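Local structure of glucose-6-phosphate isomerase like protein (Thermus thermophilus, 1WIW) at residues E8-D13 against T265-A270; F183-K188 against G281-L286; L229-L234 against L241-A246. The protein probably acts as a sugar-phosphate isomerase, interconverting glucose 6-phosphate or mannose 6-phosphate with fructose 6-phosphate. One frame throughout, in Å; residues are numbered along the deposited sequence.

Contact 1: residues E8-D13 against T265-A270; sequences ETYLVD and TAYYLA
The Y10 ring receives Y267 OH and Y268 CE2 at its edge, near its plane, and its CE2 lies 4.0 Å from Y267 CE2. On the helix, Y267 lays CD2 over one face of the Y268 ring, shifted toward the rim, while the edge of the Y267 ring meets the D13 carboxylate, the two planes 69° apart. Y267 OH donates a hydrogen bond to D13 OD1 over 2.6 Å, arriving 44° out of the carboxylate plane. Y10 and D13 are the ends of a type I beta turn, closed by D13 N to Y10 O, so one short turn presents both partners of Y267. That turn lies in the N-terminal loop before helix 17-23 and packs on helix 251-272 of the C-terminal SIS domain. D13 reaches across because its CG is anti to the backbone N (chi1 -176°), and its oxygens also accept from L17 N and A18 N. With an alanine at Y267, D13 OD1 would probably be left with A18 N but without its hydroxyl donor, and a gap would open beside Y10. Y10 OH touches Y268 CE2 at 3.3 Å but is hydrogen-bonded to L4 O, and Y268 OH to L142 O.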
ATOM      1  N   GLU B   8       0.982 -28.994  23.198  1.00 12.75           N
ATOM      2  CA  GLU B   8       2.406 -28.677  23.170  1.00 12.69           C
ATOM      3  C   GLU B   8       2.787 -27.742  22.026  1.00 12.07           C
ATOM      4  O   GLU B   8       3.879 -27.173  22.018  1.00 11.37           O
ATOM      5  CB  GLU B   8       3.254 -29.958  23.111  1.00 11.79           C
ATOM      6  CG  GLU B   8       3.322 -30.647  21.760  1.00 15.53           C
ATOM      7  CD  GLU B   8       2.101 -31.495  21.439  1.00 16.55           C
ATOM      8  OE1 GLU B   8       2.120 -32.159  20.382  1.00 18.52           O
ATOM      9  OE2 GLU B   8       1.131 -31.504  22.227  1.00 16.32           O
ATOM     10  N   THR B   9       1.878 -27.574  21.074  1.00 12.24           N
ATOM     11  CA  THR B   9       2.114 -26.704  19.927  1.00 11.38           C
ATOM     12  C   THR B   9       2.120 -25.230  20.333  1.00 11.23           C
ATOM     13  O   THR B   9       2.639 -24.380  19.611  1.00 11.35           O
ATOM     14  CB  THR B   9       1.036 -26.928  18.846  1.00 12.42           C
ATOM     15  OG1 THR B   9       1.150 -28.263  18.343  1.00 13.02           O
ATOM     16  CG2 THR B   9       1.196 -25.938  17.689  1.00 12.01           C
ATOM     17  N   TYR B  10       1.565 -24.937  21.505  1.00 11.60           N
ATOM     18  CA  TYR B  10       1.492 -23.565  21.993  1.00 12.15           C
ATOM     19  C   TYR B  10       2.624 -23.138  22.934  1.00 12.60           C
ATOM     20  O   TYR B  10       2.731 -21.961  23.283  1.00 13.61           O
ATOM     21  CB  TYR B  10       0.138 -23.334  22.674  1.00 11.78           C
ATOM     22  CG  TYR B  10      -1.042 -23.482  21.737  1.00 12.37           C
ATOM     23  CD1 TYR B  10      -1.389 -24.729  21.210  1.00 11.27           C
ATOM     24  CD2 TYR B  10      -1.780 -22.368  21.334  1.00  9.65           C
ATOM     25  CE1 TYR B  10      -2.438 -24.862  20.302  1.00 10.26           C
ATOM     26  CE2 TYR B  10      -2.828 -22.491  20.426  1.00  8.94           C
ATOM     27  CZ  TYR B  10      -3.149 -23.738  19.914  1.00 10.99           C
ATOM     28  OH  TYR B  10      -4.170 -23.857  19.001  1.00 10.17           O
ATOM     29  N   LEU B  11       3.475 -24.073  23.340  1.00 12.95           N
ATOM     30  CA  LEU B  11       4.576 -23.737  24.243  1.00 12.43           C
ATOM     31  C   LEU B  11       5.462 -22.600  23.722  1.00 13.29           C
ATOM     32  O   LEU B  11       6.039 -21.847  24.502  1.00 11.56           O
ATOM     33  CB  LEU B  11       5.427 -24.983  24.516  1.00 12.44           C
ATOM     34  CG  LEU B  11       4.698 -26.062  25.327  1.00 13.72           C
ATOM     35  CD1 LEU B  11       5.511 -27.337  25.379  1.00 12.85           C
ATOM     36  CD2 LEU B  11       4.423 -25.528  26.729  1.00 16.25           C
ATOM     37  N   VAL B  12       5.563 -22.464  22.403  1.00 12.16           N
ATOM     38  CA  VAL B  12       6.393 -21.412  21.824  1.00 13.18           C
ATOM     39  C   VAL B  12       5.804 -20.007  22.044  1.00 14.12           C
ATOM     40  O   VAL B  12       6.489 -19.001  21.838  1.00 13.98           O
ATOM     41  CB  VAL B  12       6.616 -21.658  20.306  1.00 13.43           C
ATOM     42  CG1 VAL B  12       5.301 -21.509  19.551  1.00 10.30           C
ATOM     43  CG2 VAL B  12       7.658 -20.695  19.770  1.00 16.19           C
ATOM     44  N   ASP B  13       4.541 -19.948  22.470  1.00 12.43           N
ATOM     45  CA  ASP B  13       3.856 -18.677  22.737  1.00 13.37           C
ATOM     46  C   ASP B  13       4.232 -18.230  24.150  1.00 13.89           C
ATOM     47  O   ASP B  13       3.376 -18.114  25.028  1.00 10.33           O
ATOM     48  CB  ASP B  13       2.331 -18.864  22.646  1.00 10.96           C
ATOM     49  CG  ASP B  13       1.563 -17.558  22.817  1.00 12.56           C
ATOM     50  OD1 ASP B  13       0.324 -17.612  22.981  1.00  9.83           O
ATOM     51  OD2 ASP B  13       2.192 -16.477  22.781  1.00 11.33           O
ATOM     52  N   THR B 265      -5.523 -15.496  12.915  1.00  5.59           N
ATOM     53  CA  THR B 265      -5.010 -16.358  11.859  1.00  5.50           C
ATOM     54  C   THR B 265      -3.481 -16.280  11.842  1.00  5.75           C
ATOM     55  O   THR B 265      -2.802 -17.304  11.782  1.00  5.31           O
ATOM     56  CB  THR B 265      -5.582 -15.936  10.486  1.00  6.42           C
ATOM     57  OG1 THR B 265      -7.011 -16.060  10.513  1.00  6.12           O
ATOM     58  CG2 THR B 265      -5.017 -16.810   9.370  1.00  4.87           C
ATOM     59  N   ALA B 266      -2.954 -15.061  11.908  1.00  3.84           N
ATOM     60  CA  ALA B 266      -1.514 -14.840  11.920  1.00  5.92           C
ATOM     61  C   ALA B 266      -0.900 -15.535  13.136  1.00  5.30           C
ATOM     62  O   ALA B 266       0.200 -16.075  13.057  1.00  6.32           O
ATOM     63  CB  ALA B 266      -1.216 -13.346  11.963  1.00  2.03           C
ATOM     64  N   TYR B 267      -1.624 -15.513  14.256  1.00  6.75           N
ATOM     65  CA  TYR B 267      -1.170 -16.149  15.496  1.00  5.46           C
ATOM     66  C   TYR B 267      -0.956 -17.644  15.267  1.00  8.27           C
ATOM     67  O   TYR B 267       0.104 -18.194  15.595  1.00  6.24           O
ATOM     68  CB  TYR B 267      -2.217 -15.954  16.602  1.00  7.41           C
ATOM     69  CG  TYR B 267      -1.933 -16.725  17.883  1.00  7.00           C
ATOM     70  CD1 TYR B 267      -1.010 -16.257  18.822  1.00  4.87           C
ATOM     71  CD2 TYR B 267      -2.557 -17.947  18.130  1.00  6.63           C
ATOM     72  CE1 TYR B 267      -0.714 -16.995  19.982  1.00  6.04           C
ATOM     73  CE2 TYR B 267      -2.268 -18.692  19.282  1.00  8.04           C
ATOM     74  CZ  TYR B 267      -1.346 -18.214  20.199  1.00  8.75           C
ATOM     75  OH  TYR B 267      -1.044 -18.975  21.312  1.00  8.79           O
ATOM     76  N   TYR B 268      -1.977 -18.297  14.716  1.00  7.05           N
ATOM     77  CA  TYR B 268      -1.912 -19.728  14.431  1.00  7.17           C
ATOM     78  C   TYR B 268      -0.870 -20.065  13.363  1.00  8.26           C
ATOM     79  O   TYR B 268      -0.227 -21.112  13.437  1.00  9.51           O
ATOM     80  CB  TYR B 268      -3.292 -20.249  14.011  1.00  8.20           C
ATOM     81  CG  TYR B 268      -4.277 -20.292  15.161  1.00  9.77           C
ATOM     82  CD1 TYR B 268      -5.493 -19.603  15.098  1.00  7.81           C
ATOM     83  CD2 TYR B 268      -3.973 -20.993  16.336  1.00  7.19           C
ATOM     84  CE1 TYR B 268      -6.387 -19.604  16.188  1.00  8.00           C
ATOM     85  CE2 TYR B 268      -4.854 -21.001  17.426  1.00  9.10           C
ATOM     86  CZ  TYR B 268      -6.054 -20.304  17.346  1.00  7.51           C
ATOM     87  OH  TYR B 268      -6.900 -20.276  18.437  1.00  9.77           O
ATOM     88  N   LEU B 269      -0.686 -19.187  12.380  1.00  5.63           N
ATOM     89  CA  LEU B 269       0.305 -19.461  11.343  1.00  6.90           C
ATOM     90  C   LEU B 269       1.700 -19.501  11.967  1.00  7.58           C
ATOM     91  O   LEU B 269       2.516 -20.357  11.630  1.00  8.72           O
ATOM     92  CB  LEU B 269       0.244 -18.403  10.235  1.00  6.39           C
ATOM     93  CG  LEU B 269       1.246 -18.562   9.081  1.00  8.04           C
ATOM     94  CD1 LEU B 269       1.131 -19.953   8.454  1.00  7.82           C
ATOM     95  CD2 LEU B 269       0.983 -17.498   8.037  1.00  6.56           C
ATOM     96  N   ALA B 270       1.978 -18.572  12.879  1.00  8.94           N
ATOM     97  CA  ALA B 270       3.273 -18.548  13.550  1.00  7.37           C
ATOM     98  C   ALA B 270       3.487 -19.880  14.268  1.00  8.16           C
ATOM     99  O   ALA B 270       4.578 -20.459  14.207  1.00  8.34           O
ATOM    100  CB  ALA B 270       3.331 -17.400  14.555  1.00  9.38           C
TER

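Contact 2: residues F183-K188 against G281-L286; sequences FARVAK and GLLERL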
ATOM      1  N   PHE B 183       0.601 -10.200   9.678  1.00  6.29           N
ATOM      2  CA  PHE B 183       1.294 -11.426   9.295  1.00  7.81           C
ATOM      3  C   PHE B 183       2.810 -11.338   9.395  1.00  7.78           C
ATOM      4  O   PHE B 183       3.491 -12.350   9.583  1.00  8.49           O
ATOM      5  CB  PHE B 183       0.859 -11.854   7.894  1.00  6.70           C
ATOM      6  CG  PHE B 183      -0.410 -12.660   7.897  1.00  7.09           C
ATOM      7  CD1 PHE B 183      -0.364 -14.051   7.910  1.00 10.33           C
ATOM      8  CD2 PHE B 183      -1.645 -12.031   8.000  1.00  6.61           C
ATOM      9  CE1 PHE B 183      -1.531 -14.807   8.036  1.00  9.65           C
ATOM     10  CE2 PHE B 183      -2.819 -12.773   8.125  1.00  9.53           C
ATOM     11  CZ  PHE B 183      -2.761 -14.165   8.144  1.00 11.33           C
ATOM     12  N   ALA B 184       3.346 -10.133   9.279  1.00  8.35           N
ATOM     13  CA  ALA B 184       4.787  -9.971   9.396  1.00  9.22           C
ATOM     14  C   ALA B 184       5.157  -9.922  10.878  1.00  9.59           C
ATOM     15  O   ALA B 184       6.071 -10.616  11.320  1.00 10.07           O
ATOM     16  CB  ALA B 184       5.244  -8.693   8.698  1.00  7.55           C
ATOM     17  N   ARG B 185       4.427  -9.130  11.657  1.00  8.23           N
ATOM     18  CA  ARG B 185       4.770  -9.008  13.068  1.00  9.15           C
ATOM     19  C   ARG B 185       4.432 -10.205  13.944  1.00  7.94           C
ATOM     20  O   ARG B 185       5.191 -10.539  14.855  1.00  5.64           O
ATOM     21  CB  ARG B 185       4.151  -7.756  13.697  1.00 11.99           C
ATOM     22  CG  ARG B 185       4.888  -7.420  14.988  1.00 18.19           C
ATOM     23  CD  ARG B 185       4.066  -6.720  16.037  1.00 21.59           C
ATOM     24  NE  ARG B 185       3.843  -5.320  15.729  1.00 23.38           N
ATOM     25  CZ  ARG B 185       3.839  -4.356  16.642  1.00 20.60           C
ATOM     26  NH1 ARG B 185       3.619  -3.104  16.275  1.00 20.34           N
ATOM     27  NH2 ARG B 185       4.075  -4.645  17.916  1.00 18.90           N
ATOM     28  N   VAL B 186       3.297 -10.842  13.672  1.00  5.84           N
ATOM     29  CA  VAL B 186       2.855 -11.993  14.447  1.00  6.06           C
ATOM     30  C   VAL B 186       3.288 -13.323  13.831  1.00  8.05           C
ATOM     31  O   VAL B 186       3.881 -14.161  14.513  1.00  9.12           O
ATOM     32  CB  VAL B 186       1.323 -11.977  14.608  1.00  7.93           C
ATOM     33  CG1 VAL B 186       0.846 -13.241  15.330  1.00  8.70           C
ATOM     34  CG2 VAL B 186       0.904 -10.740  15.390  1.00  6.52           C
ATOM     35  N   ALA B 187       3.006 -13.516  12.543  1.00  5.82           N
ATOM     36  CA  ALA B 187       3.369 -14.766  11.882  1.00  7.30           C
ATOM     37  C   ALA B 187       4.813 -14.765  11.370  1.00  7.58           C
ATOM     38  O   ALA B 187       5.325 -15.803  10.949  1.00  8.70           O
ATOM     39  CB  ALA B 187       2.395 -15.056  10.731  1.00  5.12           C
ATOM     40  N   LYS B 188       5.466 -13.604  11.424  1.00  7.17           N
ATOM     41  CA  LYS B 188       6.850 -13.469  10.977  1.00  7.51           C
ATOM     42  C   LYS B 188       6.954 -13.957   9.528  1.00  8.18           C
ATOM     43  O   LYS B 188       7.991 -14.486   9.107  1.00  6.67           O
ATOM     44  CB  LYS B 188       7.776 -14.310  11.874  1.00  9.51           C
ATOM     45  CG  LYS B 188       7.564 -14.137  13.388  1.00  9.13           C
ATOM     46  CD  LYS B 188       7.828 -12.708  13.841  1.00 11.81           C
ATOM     47  CE  LYS B 188       7.830 -12.581  15.364  1.00 10.96           C
ATOM     48  NZ  LYS B 188       6.512 -12.905  15.987  1.00 10.62           N
ATOM     49  N   GLY B 281      11.060  -8.635  22.253  1.00 33.15           N
ATOM     50  CA  GLY B 281      12.237  -7.808  22.049  1.00 33.09           C
ATOM     51  C   GLY B 281      12.824  -7.623  20.662  1.00 33.14           C
ATOM     52  O   GLY B 281      13.866  -6.984  20.526  1.00 33.35           O
ATOM     53  N   LEU B 282      12.175  -8.157  19.635  1.00 32.49           N
ATOM     54  CA  LEU B 282      12.689  -8.030  18.271  1.00 32.45           C
ATOM     55  C   LEU B 282      12.568  -6.631  17.666  1.00 31.33           C
ATOM     56  O   LEU B 282      13.345  -6.264  16.786  1.00 29.92           O
ATOM     57  CB  LEU B 282      11.983  -9.029  17.346  1.00 33.91           C
ATOM     58  CG  LEU B 282      12.394 -10.502  17.430  1.00 35.87           C
ATOM     59  CD1 LEU B 282      12.413 -10.961  18.876  1.00 35.98           C
ATOM     60  CD2 LEU B 282      11.428 -11.343  16.608  1.00 36.06           C
ATOM     61  N   LEU B 283      11.598  -5.854  18.138  1.00 29.37           N
ATOM     62  CA  LEU B 283      11.371  -4.516  17.606  1.00 27.89           C
ATOM     63  C   LEU B 283      11.919  -3.392  18.477  1.00 27.80           C
ATOM     64  O   LEU B 283      11.936  -2.236  18.059  1.00 26.02           O
ATOM     65  CB  LEU B 283       9.871  -4.304  17.371  1.00 26.23           C
ATOM     66  CG  LEU B 283       9.223  -5.217  16.325  1.00 24.90           C
ATOM     67  CD1 LEU B 283       7.710  -5.077  16.367  1.00 20.54           C
ATOM     68  CD2 LEU B 283       9.756  -4.863  14.946  1.00 26.64           C
ATOM     69  N   GLU B 284      12.375  -3.732  19.679  1.00 29.12           N
ATOM     70  CA  GLU B 284      12.925  -2.743  20.604  1.00 30.58           C
ATOM     71  C   GLU B 284      13.950  -1.832  19.927  1.00 29.30           C
ATOM     72  O   GLU B 284      13.781  -0.613  19.888  1.00 29.13           O
ATOM     73  CB  GLU B 284      13.580  -3.451  21.792  1.00 35.37           C
ATOM     74  CG  GLU B 284      12.610  -4.241  22.656  1.00 40.84           C
ATOM     75  CD  GLU B 284      11.690  -3.347  23.462  1.00 44.75           C
ATOM     76  OE1 GLU B 284      10.788  -3.881  24.143  1.00 46.66           O
ATOM     77  OE2 GLU B 284      11.871  -2.111  23.417  1.00 48.09           O
ATOM     78  N   ARG B 285      15.013  -2.429  19.397  1.00 27.52           N
ATOM     79  CA  ARG B 285      16.062  -1.676  18.722  1.00 26.52           C
ATOM     80  C   ARG B 285      15.494  -0.767  17.631  1.00 23.97           C
ATOM     81  O   ARG B 285      15.812   0.419  17.581  1.00 22.65           O
ATOM     82  CB  ARG B 285      17.077  -2.631  18.088  1.00 32.44           C
ATOM     83  CG  ARG B 285      17.751  -3.606  19.048  1.00 40.78           C
ATOM     84  CD  ARG B 285      18.867  -2.957  19.860  1.00 46.84           C
ATOM     85  NE  ARG B 285      19.667  -3.959  20.564  1.00 51.33           N
ATOM     86  CZ  ARG B 285      20.738  -3.684  21.304  1.00 53.63           C
ATOM     87  NH1 ARG B 285      21.148  -2.430  21.446  1.00 54.17           N
ATOM     88  NH2 ARG B 285      21.403  -4.666  21.902  1.00 53.28           N
ATOM     89  N   LEU B 286      14.656  -1.327  16.761  1.00 20.31           N
ATOM     90  CA  LEU B 286      14.071  -0.557  15.664  1.00 20.25           C
ATOM     91  C   LEU B 286      13.342   0.707  16.113  1.00 18.70           C
ATOM     92  O   LEU B 286      13.524   1.773  15.526  1.00 16.10           O
ATOM     93  CB  LEU B 286      13.113  -1.429  14.843  1.00 20.75           C
ATOM     94  CG  LEU B 286      12.581  -0.744  13.577  1.00 21.08           C
ATOM     95  CD1 LEU B 286      13.746  -0.420  12.660  1.00 21.57           C
ATOM     96  CD2 LEU B 286      11.584  -1.646  12.861  1.00 22.39           C
TER
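R185 and L283 mark the nearest approach of the two backbones, their CA atoms 9.2 Å apart, so side chains must bridge segments 183-188 and 281-286. The first runs out of helix 174-185 and reaches K188 with positive phi (55°), the first residue to leave helical geometry; the second turns through G281, also with positive phi, before entering helix 284-288. No hydrogen bond joins the two segments, and methyl groups make the contact.

L283 points toward the other segment and sets CD1 over one face of the R185 guanidinium, 3.7 Å above its plane and offset toward the rim. The same methyl lies 3.9 Å from R185 CG: the arginine chain bends at chi3 (-76°), which keeps both its aliphatic part and its flat end against this one carbon. The charge is met elsewhere, NH1 by E46 and by E200 of the second subunit, NH2 by D279, and these salt bridges probably fix how the guanidinium is turned.

K188 offers carbon rather than charge to this contact, its CE lying 4.0 Å from L282 CD2 as the two side chains cross at about a right angle. Bends at chi2 and chi4 curl the lysine back, so that NZ donates to R185 O at 2.9 Å, besides D276 O and G278 O.

On another side of segment 183-188, F183, V186 and A187 pack on helix 251-272, and F183 also meets F167 of strand 164-168. Helix 198-204 of the second subunit brings F201 against A184, E200 against L283 and L203 against L286, so the contact is buried where the two chains meet.

Contact 3: residues L229-L234 against L241-A246; sequences LAKEIL and LAEVPA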
ATOM      1  N   LEU B 229     -15.950 -10.023  -8.415  1.00 21.28           N
ATOM      2  CA  LEU B 229     -15.233  -9.905  -9.680  1.00 20.28           C
ATOM      3  C   LEU B 229     -13.825 -10.437  -9.459  1.00 18.37           C
ATOM      4  O   LEU B 229     -13.288 -11.178 -10.284  1.00 16.64           O
ATOM      5  CB  LEU B 229     -15.176  -8.438 -10.120  1.00 22.47           C
ATOM      6  CG  LEU B 229     -16.530  -7.786 -10.417  1.00 25.37           C
ATOM      7  CD1 LEU B 229     -16.378  -6.277 -10.576  1.00 24.94           C
ATOM      8  CD2 LEU B 229     -17.115  -8.413 -11.680  1.00 26.09           C
ATOM      9  N   ALA B 230     -13.242 -10.063  -8.323  1.00 17.11           N
ATOM     10  CA  ALA B 230     -11.901 -10.502  -7.963  1.00 16.39           C
ATOM     11  C   ALA B 230     -11.843 -12.025  -7.944  1.00 16.57           C
ATOM     12  O   ALA B 230     -10.884 -12.628  -8.428  1.00 17.37           O
ATOM     13  CB  ALA B 230     -11.522  -9.947  -6.594  1.00 16.84           C
ATOM     14  N   LYS B 231     -12.878 -12.646  -7.391  1.00 16.25           N
ATOM     15  CA  LYS B 231     -12.931 -14.100  -7.315  1.00 16.95           C
ATOM     16  C   LYS B 231     -12.939 -14.735  -8.700  1.00 16.69           C
ATOM     17  O   LYS B 231     -12.195 -15.685  -8.957  1.00 17.43           O
ATOM     18  CB  LYS B 231     -14.167 -14.551  -6.531  1.00 17.05           C
ATOM     19  CG  LYS B 231     -14.340 -16.064  -6.457  1.00 18.98           C
ATOM     20  CD  LYS B 231     -15.542 -16.430  -5.606  1.00 22.29           C
ATOM     21  CE  LYS B 231     -15.707 -17.937  -5.477  1.00 25.40           C
ATOM     22  NZ  LYS B 231     -16.870 -18.280  -4.604  1.00 28.42           N
ATOM     23  N   GLU B 232     -13.769 -14.211  -9.596  1.00 16.88           N
ATOM     24  CA  GLU B 232     -13.843 -14.759 -10.950  1.00 19.02           C
ATOM     25  C   GLU B 232     -12.490 -14.686 -11.659  1.00 17.77           C
ATOM     26  O   GLU B 232     -12.126 -15.582 -12.420  1.00 19.08           O
ATOM     27  CB  GLU B 232     -14.901 -14.019 -11.775  1.00 22.88           C
ATOM     28  CG  GLU B 232     -15.029 -14.541 -13.206  1.00 30.14           C
ATOM     29  CD  GLU B 232     -16.220 -13.954 -13.951  1.00 35.26           C
ATOM     30  OE1 GLU B 232     -17.375 -14.253 -13.568  1.00 37.61           O
ATOM     31  OE2 GLU B 232     -15.998 -13.191 -14.917  1.00 38.08           O
ATOM     32  N   ILE B 233     -11.736 -13.627 -11.398  1.00 16.82           N
ATOM     33  CA  ILE B 233     -10.429 -13.463 -12.024  1.00 16.63           C
ATOM     34  C   ILE B 233      -9.347 -14.352 -11.400  1.00 16.34           C
ATOM     35  O   ILE B 233      -8.648 -15.085 -12.104  1.00 13.51           O
ATOM     36  CB  ILE B 233      -9.978 -11.982 -11.955  1.00 17.92           C
ATOM     37  CG1 ILE B 233     -10.909 -11.126 -12.822  1.00 18.76           C
ATOM     38  CG2 ILE B 233      -8.525 -11.847 -12.410  1.00 18.70           C
ATOM     39  CD1 ILE B 233     -10.699  -9.633 -12.682  1.00 20.54           C
ATOM     40  N   LEU B 234      -9.227 -14.299 -10.078  1.00 15.23           N
ATOM     41  CA  LEU B 234      -8.208 -15.066  -9.360  1.00 16.47           C
ATOM     42  C   LEU B 234      -8.417 -16.576  -9.326  1.00 17.71           C
ATOM     43  O   LEU B 234      -7.459 -17.340  -9.215  1.00 16.65           O
ATOM     44  CB  LEU B 234      -8.096 -14.549  -7.924  1.00 16.50           C
ATOM     45  CG  LEU B 234      -7.718 -13.076  -7.765  1.00 16.44           C
ATOM     46  CD1 LEU B 234      -7.805 -12.673  -6.306  1.00 18.29           C
ATOM     47  CD2 LEU B 234      -6.319 -12.857  -8.290  1.00 17.23           C
ATOM     48  N   LEU B 241      -7.543 -20.045  -2.930  1.00 15.45           N
ATOM     49  CA  LEU B 241      -8.328 -18.836  -2.729  1.00 14.19           C
ATOM     50  C   LEU B 241      -9.275 -18.964  -1.540  1.00 13.87           C
ATOM     51  O   LEU B 241      -9.988 -19.957  -1.408  1.00 13.30           O
ATOM     52  CB  LEU B 241      -9.123 -18.520  -4.002  1.00 16.89           C
ATOM     53  CG  LEU B 241     -10.088 -17.330  -3.990  1.00 19.51           C
ATOM     54  CD1 LEU B 241      -9.423 -16.120  -3.367  1.00 23.28           C
ATOM     55  CD2 LEU B 241     -10.520 -17.016  -5.415  1.00 22.92           C
ATOM     56  N   ALA B 242      -9.279 -17.947  -0.682  1.00 10.51           N
ATOM     57  CA  ALA B 242     -10.143 -17.946   0.492  1.00 10.24           C
ATOM     58  C   ALA B 242     -10.997 -16.682   0.553  1.00 11.01           C
ATOM     59  O   ALA B 242     -10.509 -15.579   0.313  1.00 10.55           O
ATOM     60  CB  ALA B 242      -9.299 -18.053   1.756  1.00 10.98           C
ATOM     61  N   GLU B 243     -12.277 -16.849   0.857  1.00 11.29           N
ATOM     62  CA  GLU B 243     -13.182 -15.711   0.990  1.00 12.40           C
ATOM     63  C   GLU B 243     -13.458 -15.578   2.483  1.00 11.78           C
ATOM     64  O   GLU B 243     -14.068 -16.459   3.080  1.00 12.22           O
ATOM     65  CB  GLU B 243     -14.494 -15.962   0.242  1.00 13.97           C
ATOM     66  CG  GLU B 243     -14.323 -16.231  -1.246  1.00 17.24           C
ATOM     67  CD  GLU B 243     -15.639 -16.560  -1.931  1.00 20.81           C
ATOM     68  OE1 GLU B 243     -16.507 -15.666  -2.024  1.00 21.99           O
ATOM     69  OE2 GLU B 243     -15.807 -17.717  -2.368  1.00 22.15           O
ATOM     70  N   VAL B 244     -12.991 -14.492   3.090  1.00 10.26           N
ATOM     71  CA  VAL B 244     -13.201 -14.291   4.520  1.00 10.87           C
ATOM     72  C   VAL B 244     -14.418 -13.407   4.754  1.00 10.73           C
ATOM     73  O   VAL B 244     -14.440 -12.245   4.349  1.00 10.81           O
ATOM     74  CB  VAL B 244     -11.974 -13.623   5.193  1.00 10.33           C
ATOM     75  CG1 VAL B 244     -12.169 -13.591   6.708  1.00  9.69           C
ATOM     76  CG2 VAL B 244     -10.695 -14.369   4.823  1.00  7.84           C
ATOM     77  N   PRO B 245     -15.453 -13.949   5.411  1.00 12.67           N
ATOM     78  CA  PRO B 245     -16.653 -13.150   5.670  1.00 12.40           C
ATOM     79  C   PRO B 245     -16.398 -12.147   6.792  1.00 13.19           C
ATOM     80  O   PRO B 245     -15.596 -12.401   7.689  1.00 12.55           O
ATOM     81  CB  PRO B 245     -17.690 -14.206   6.044  1.00 13.44           C
ATOM     82  CG  PRO B 245     -16.872 -15.223   6.756  1.00 15.20           C
ATOM     83  CD  PRO B 245     -15.629 -15.335   5.885  1.00 12.43           C
ATOM     84  N   ALA B 246     -17.077 -11.007   6.736  1.00 12.11           N
ATOM     85  CA  ALA B 246     -16.899  -9.978   7.747  1.00 14.11           C
ATOM     86  C   ALA B 246     -18.090  -9.859   8.683  1.00 15.01           C
ATOM     87  O   ALA B 246     -19.191  -9.489   8.267  1.00 16.68           O
ATOM     88  CB  ALA B 246     -16.639  -8.639   7.085  1.00 13.91           C
TER
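A salt bridge between K231 and E243 ties the helix to the strand: K231 NZ donates to E243 OE2 over a short 2.5 Å. The ammonium comes to that oxygen on its syn side, 34° out of the carboxylate plane, while E243 OE1 stays farther off, 3.7 Å from NZ, so one oxygen carries the bond. The lysine chain is fully extended, with CG anti to the backbone N (chi1 177°) and every later torsion likewise anti, and this stretches its charge to the glutamate. E243 is extended beyond CG as well, and the two side chains cross at about a right angle. E243 OE2 is also 3.1 Å from K231 CE, the carbon next to the bonded nitrogen.

Further along the lysine, toward its root, polar contact gives way to apolar packing. K231 CG lies 4.1 Å from L241 CD2, which makes the base of the lysine side chain part of a small hydrocarbon patch. The same methyl of L241 faces L234, its CD2 4.3 Å from L234 CB, and thus sits against residues one helical turn apart. L234 and L241 both also pack on A218 of the neighbouring strand 216-221, and L234 on F202 of helix 198-204.

The axes of helix 229-234 and strand 241-244 run almost antiparallel, at 169°, with a closest approach of 10.2 Å. Strand 240-244 is parallel to strand 216-221, bonded to it through A242 and V244, and helix 225-234 makes the connection between them. A helix packed against the strand that follows it, in a parallel sheet, is the second half of a beta-alpha-beta crossover, the building unit of the SIS domain's alpha/beta fold.

Overall arrangement
All three contacts involve the C-terminal SIS domain, and helix 251-272 is the element that relates them. Contacts 1 and 2 touch directly, with centres 15 Å apart: V186 and A187 pack on A266, Y267 and A270, and A270 CB comes within 3.3 Å of V186 O. Their segments alternate along the chain, and segments 8-13 and 183-188 both pack on helix 251-272. Contact 3 stands apart at the outer strand of the sheet, its centre 26 Å from contact 1 and 29 Å from contact 2, and its segments are nested within the loops that both close. Contact 2 borders the second subunit, whereas no other chain touches contact 1.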